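Local atomic coordinates of D-3-phosphoglycerate dehydrogenase oxidoreductase protein (PDB entry 3GG9), a protein that probably catalyses the NAD-dependent oxidation of D-3-phosphoglycerate and belongs to the D-isomer specific 2-hydroxyacid dehydrogenase family. Residues Gly190-Asn193 with Ser194-Ala198; Ile232-Val235 with Ala236-Thr239. All coordinates share one frame; numbering follows the deposited sequence.

Both contacts are starts of helices in the NAD-binding domain, whose parallel sheet has the Rossmann strand order. Contact 1 opens helix 192-200, between strands 185-189 and 204-205 at one margin of that sheet; the S194 side chain comes close to a probable Rossmann-type glycine motif (G167, G169, G172) but makes no contact with it, consistent with a place near the dinucleotide site. Contact 2 comes later in the chain and opens the short helix 235-238, ahead of strand 246-249. The centres of contacts 1 and 2 are 21 Å apart. The nearest atoms of contacts 1 and 2 are about 7 Å apart, so the two do not touch. Glycerol is bound about 9 Å from the R191 side chain, and likewise about 9 Å from that of L238.

Contact 1 of 2, residues Gly190-Asn193 with Ser194-Ala198; sequences GREN and SKERA
R191 takes the N-cap position of helix 192-200, the helix of a beta-alpha-beta unit, and its O accepts from K195 N at 3.2 Å in the first turn. Its side chain bends at chi3 (-65°), which swings the guanidinium back over the turn until S194 OG lies over one of its faces, 3.7 Å from NH2. R197 bends too; in the conformer given (R197 has a second), N193 O lies over one face of its guanidinium, toward the rim, while NH2 comes against N193 CB. In that conformer the two arginines approach edge on, and a water receives R191 NH1 and, weakly, R197 NH2, which may ease the approach of like charges. The acids one turn apart cross with their carboxylate planes 66° apart, E192 OE2 only 2.8 Å from E196 OE1; like charges this close may raise the pKa of one, so that it could carry a proton. N193 runs alongside E196, its amide perpendicular to that carboxylate. K195 leaves at about a right angle to E192 and stretches out past the G190 carbonyl, with CE 3.4 Å from G190 O. A second water closes the gap between these side chains, donating to E192 OE1 at 2.6 Å and accepting from K195 NZ.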
loop_
_atom_site.group_PDB
_atom_site.type_symbol
_atom_site.label_atom_id
_atom_site.label_comp_id
_atom_site.label_asym_id
_atom_site.label_seq_id
_atom_site.Cartn_x
_atom_site.Cartn_y
_atom_site.Cartn_z
ATOM N N GLY A 190 19.710 -8.971 14.481
ATOM C CA GLY A 190 20.724 -9.147 13.432
ATOM C C GLY A 190 22.062 -9.483 14.052
ATOM O O GLY A 190 22.124 -9.862 15.225
ATOM N N ARG A 191 23.132 -9.334 13.268
ATOM C CA ARG A 191 24.512 -9.492 13.730
ATOM C C ARG A 191 24.781 -8.438 14.785
ATOM O O ARG A 191 24.042 -7.477 14.884
ATOM C CB ARG A 191 25.500 -9.194 12.594
ATOM C CG ARG A 191 25.541 -10.181 11.440
ATOM C CD ARG A 191 26.426 -9.627 10.290
ATOM N NE ARG A 191 25.858 -8.415 9.680
ATOM C CZ ARG A 191 26.309 -7.173 9.875
ATOM N NH1 ARG A 191 27.356 -6.946 10.660
ATOM N NH2 ARG A 191 25.706 -6.152 9.280
ATOM N N GLU A 192 25.860 -8.613 15.534
ATOM C CA GLU A 192 26.228 -7.706 16.613
ATOM C C GLU A 192 26.257 -6.233 16.248
ATOM O O GLU A 192 25.745 -5.408 17.016
ATOM C CB GLU A 192 27.589 -8.112 17.196
ATOM C CG GLU A 192 28.162 -7.153 18.235
ATOM C CD GLU A 192 27.280 -6.969 19.466
ATOM O OE1 GLU A 192 26.415 -7.833 19.785
ATOM O OE2 GLU A 192 27.487 -5.953 20.149
ATOM N N ASN A 193 26.872 -5.888 15.113
ATOM C CA ASN A 193 26.976 -4.465 14.744
ATOM C C ASN A 193 25.619 -3.829 14.355
ATOM O O ASN A 193 25.413 -2.661 14.617
ATOM C CB ASN A 193 28.081 -4.194 13.701
ATOM C CG ASN A 193 29.500 -4.150 14.322
ATOM O OD1 ASN A 193 30.466 -4.554 13.692
ATOM N ND2 ASN A 193 29.612 -3.647 15.544
ATOM N N SER A 194 24.703 -4.613 13.776
ATOM C CA SER A 194 23.314 -4.182 13.567
ATOM C C SER A 194 22.633 -3.851 14.900
ATOM O O SER A 194 21.962 -2.829 15.020
ATOM C CB SER A 194 22.497 -5.267 12.877
ATOM O OG SER A 194 22.858 -5.413 11.515
ATOM N N LYS A 195 22.810 -4.727 15.890
ATOM C CA LYS A 195 22.260 -4.503 17.216
ATOM C C LYS A 195 22.796 -3.218 17.817
ATOM O O LYS A 195 22.039 -2.483 18.429
ATOM C CB LYS A 195 22.541 -5.670 18.149
ATOM C CG LYS A 195 21.911 -6.997 17.735
ATOM C CD LYS A 195 22.502 -8.053 18.623
ATOM C CE LYS A 195 21.752 -9.348 18.576
ATOM N NZ LYS A 195 22.507 -10.309 19.423
ATOM N N GLU A 196 24.080 -2.934 17.591
ATOM C CA GLU A 196 24.745 -1.774 18.204
ATOM C C GLU A 196 24.194 -0.484 17.612
ATOM O O GLU A 196 23.889 0.466 18.338
ATOM C CB GLU A 196 26.275 -1.848 18.032
ATOM C CG GLU A 196 26.983 -2.934 18.863
ATOM C CD GLU A 196 28.520 -2.968 18.662
ATOM O OE1 GLU A 196 29.152 -4.003 18.986
ATOM O OE2 GLU A 196 29.105 -1.966 18.189
ATOM N N ARG A 197 24.056 -0.479 16.291
ATOM C CA ARG A 197 23.531 0.679 15.584
ATOM C C ARG A 197 22.046 0.888 15.892
ATOM O O ARG A 197 21.596 2.023 15.991
ATOM C CB ARG A 197 23.801 0.563 14.080
ATOM C CG ARG A 197 25.286 0.661 13.736
ATOM C CD ARG A 197 25.546 0.795 12.238
ATOM N NE ARG A 197 25.803 -0.497 11.602
ATOM C CZ ARG A 197 27.003 -1.065 11.497
ATOM N NH1 ARG A 197 28.082 -0.461 11.987
ATOM N NH2 ARG A 197 27.124 -2.246 10.901
ATOM N N ALA A 198 21.298 -0.208 16.063
ATOM C CA ALA A 198 19.896 -0.122 16.484
ATOM C C ALA A 198 19.739 0.510 17.877
ATOM O O ALA A 198 18.943 1.435 18.034
ATOM C CB ALA A 198 19.217 -1.478 16.427
HETATM O O HOH W 1 22.305 -8.176 10.480
HETATM O O HOH W 2 28.439 -4.567 9.810
HETATM O O HOH W 3 25.532 -10.217 19.426
#

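Contact 2 of 2, residues Ile232-Val235 with Ala236-Thr239. Unlike the reference sequence in segment 232-235: I233 (reference Val).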
loop_
_atom_site.group_PDB
_atom_site.type_symbol
_atom_site.label_atom_id
_atom_site.label_comp_id
_atom_site.label_asym_id
_atom_site.label_seq_id
_atom_site.Cartn_x
_atom_site.Cartn_y
_atom_site.Cartn_z
ATOM N N ILE A 232 18.860 -18.593 6.454
ATOM C CA ILE A 232 18.943 -18.161 7.850
ATOM C C ILE A 232 17.570 -18.200 8.520
ATOM O O ILE A 232 17.458 -18.237 9.749
ATOM C CB ILE A 232 19.594 -16.751 7.969
ATOM C CG1 ILE A 232 20.107 -16.484 9.394
ATOM C CG2 ILE A 232 18.653 -15.650 7.445
ATOM C CD1 ILE A 232 20.955 -15.237 9.533
ATOM N N ILE A 233 16.523 -18.190 7.699
ATOM C CA ILE A 233 15.163 -18.258 8.194
ATOM C C ILE A 233 14.670 -19.644 7.807
ATOM O O ILE A 233 14.668 -20.016 6.642
ATOM C CB ILE A 233 14.281 -17.126 7.602
ATOM C CG1 ILE A 233 14.829 -15.766 8.044
ATOM C CG2 ILE A 233 12.841 -17.244 8.071
ATOM C CD1 ILE A 233 14.176 -14.601 7.337
ATOM N N THR A 234 14.291 -20.412 8.812
ATOM C CA THR A 234 13.862 -21.781 8.599
ATOM C C THR A 234 12.358 -21.868 8.768
ATOM O O THR A 234 11.731 -20.910 9.203
ATOM C CB THR A 234 14.533 -22.697 9.627
ATOM O OG1 THR A 234 14.075 -22.345 10.939
ATOM C CG2 THR A 234 16.045 -22.544 9.563
ATOM N N VAL A 235 11.772 -23.022 8.441
ATOM C CA VAL A 235 10.364 -23.287 8.742
ATOM C C VAL A 235 10.082 -23.230 10.239
ATOM O O VAL A 235 9.002 -22.819 10.631
ATOM C CB VAL A 235 9.875 -24.687 8.216
ATOM C CG1 VAL A 235 8.413 -24.924 8.559
ATOM C CG2 VAL A 235 10.018 -24.764 6.751
ATOM N N ALA A 236 11.041 -23.638 11.070
ATOM C CA ALA A 236 10.855 -23.584 12.522
ATOM C C ALA A 236 10.676 -22.135 12.979
ATOM O O ALA A 236 9.794 -21.839 13.795
ATOM C CB ALA A 236 12.023 -24.242 13.258
ATOM N N ASP A 237 11.497 -21.242 12.429
ATOM C CA ASP A 237 11.397 -19.801 12.709
ATOM C C ASP A 237 10.041 -19.228 12.301
ATOM O O ASP A 237 9.397 -18.523 13.070
ATOM C CB ASP A 237 12.497 -19.037 11.965
ATOM C CG ASP A 237 13.897 -19.368 12.469
ATOM O OD1 ASP A 237 14.823 -19.468 11.629
ATOM O OD2 ASP A 237 14.072 -19.515 13.698
ATOM N N LEU A 238 9.638 -19.476 11.055
ATOM C CA LEU A 238 8.342 -19.009 10.555
ATOM C C LEU A 238 7.142 -19.586 11.314
ATOM O O LEU A 238 6.179 -18.882 11.569
ATOM C CB LEU A 238 8.218 -19.319 9.057
ATOM C CG LEU A 238 9.173 -18.554 8.142
ATOM C CD1 LEU A 238 9.102 -19.131 6.740
ATOM C CD2 LEU A 238 8.878 -17.036 8.144
ATOM N N THR A 239 7.184 -20.870 11.680
ATOM C CA THR A 239 6.050 -21.462 12.400
ATOM C C THR A 239 5.983 -21.035 13.876
ATOM O O THR A 239 5.044 -21.370 14.578
ATOM C CB THR A 239 5.975 -23.004 12.237
ATOM O OG1 THR A 239 7.229 -23.573 12.588
ATOM C CG2 THR A 239 5.639 -23.380 10.776
#
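D237 folds back on T234 in a capping box at the start of helix 235-238, each residue's side chain accepting from the other's backbone N-H. Followed outward, D237 begins with CB against T234 O, 3.4 Å away. Its CG stands anti to the carbonyl carbon (chi1 -66°), which turns the carboxylate back toward the residues before the helix and sets CG 3.4 Å from T234 OG1. OD1 then takes T234 N at 3.0 Å in a nearly straight bond, met on the anti side and 25° out of the carboxylate plane. T234 OG1 is also near OD1, a weak bond at most. The other oxygen, OD2, turns to R240 and forms a salt bridge with its NH1, so the carboxylate is held at both ends. In return T234 OG1, set between its own backbone N and carbonyl carbon (chi1 65°), accepts from D237 N at 3.2 Å.

Just before the box, I233 crosses L238 at about a right angle, its CG2 3.9 Å from L238 CG; F247 of strand 246-249 touches both, packing this hydrophobic staple of residues flanking the box against the sheet. V235, L238 and T239 also meet helix 260-267, V235 through T263 and R267, L238 and T239 through A264. At the far end of the turn V235 O accepts twice from T239, whose N and OG1 come from opposite faces of the carbonyl plane, OG1 at 2.7 Å.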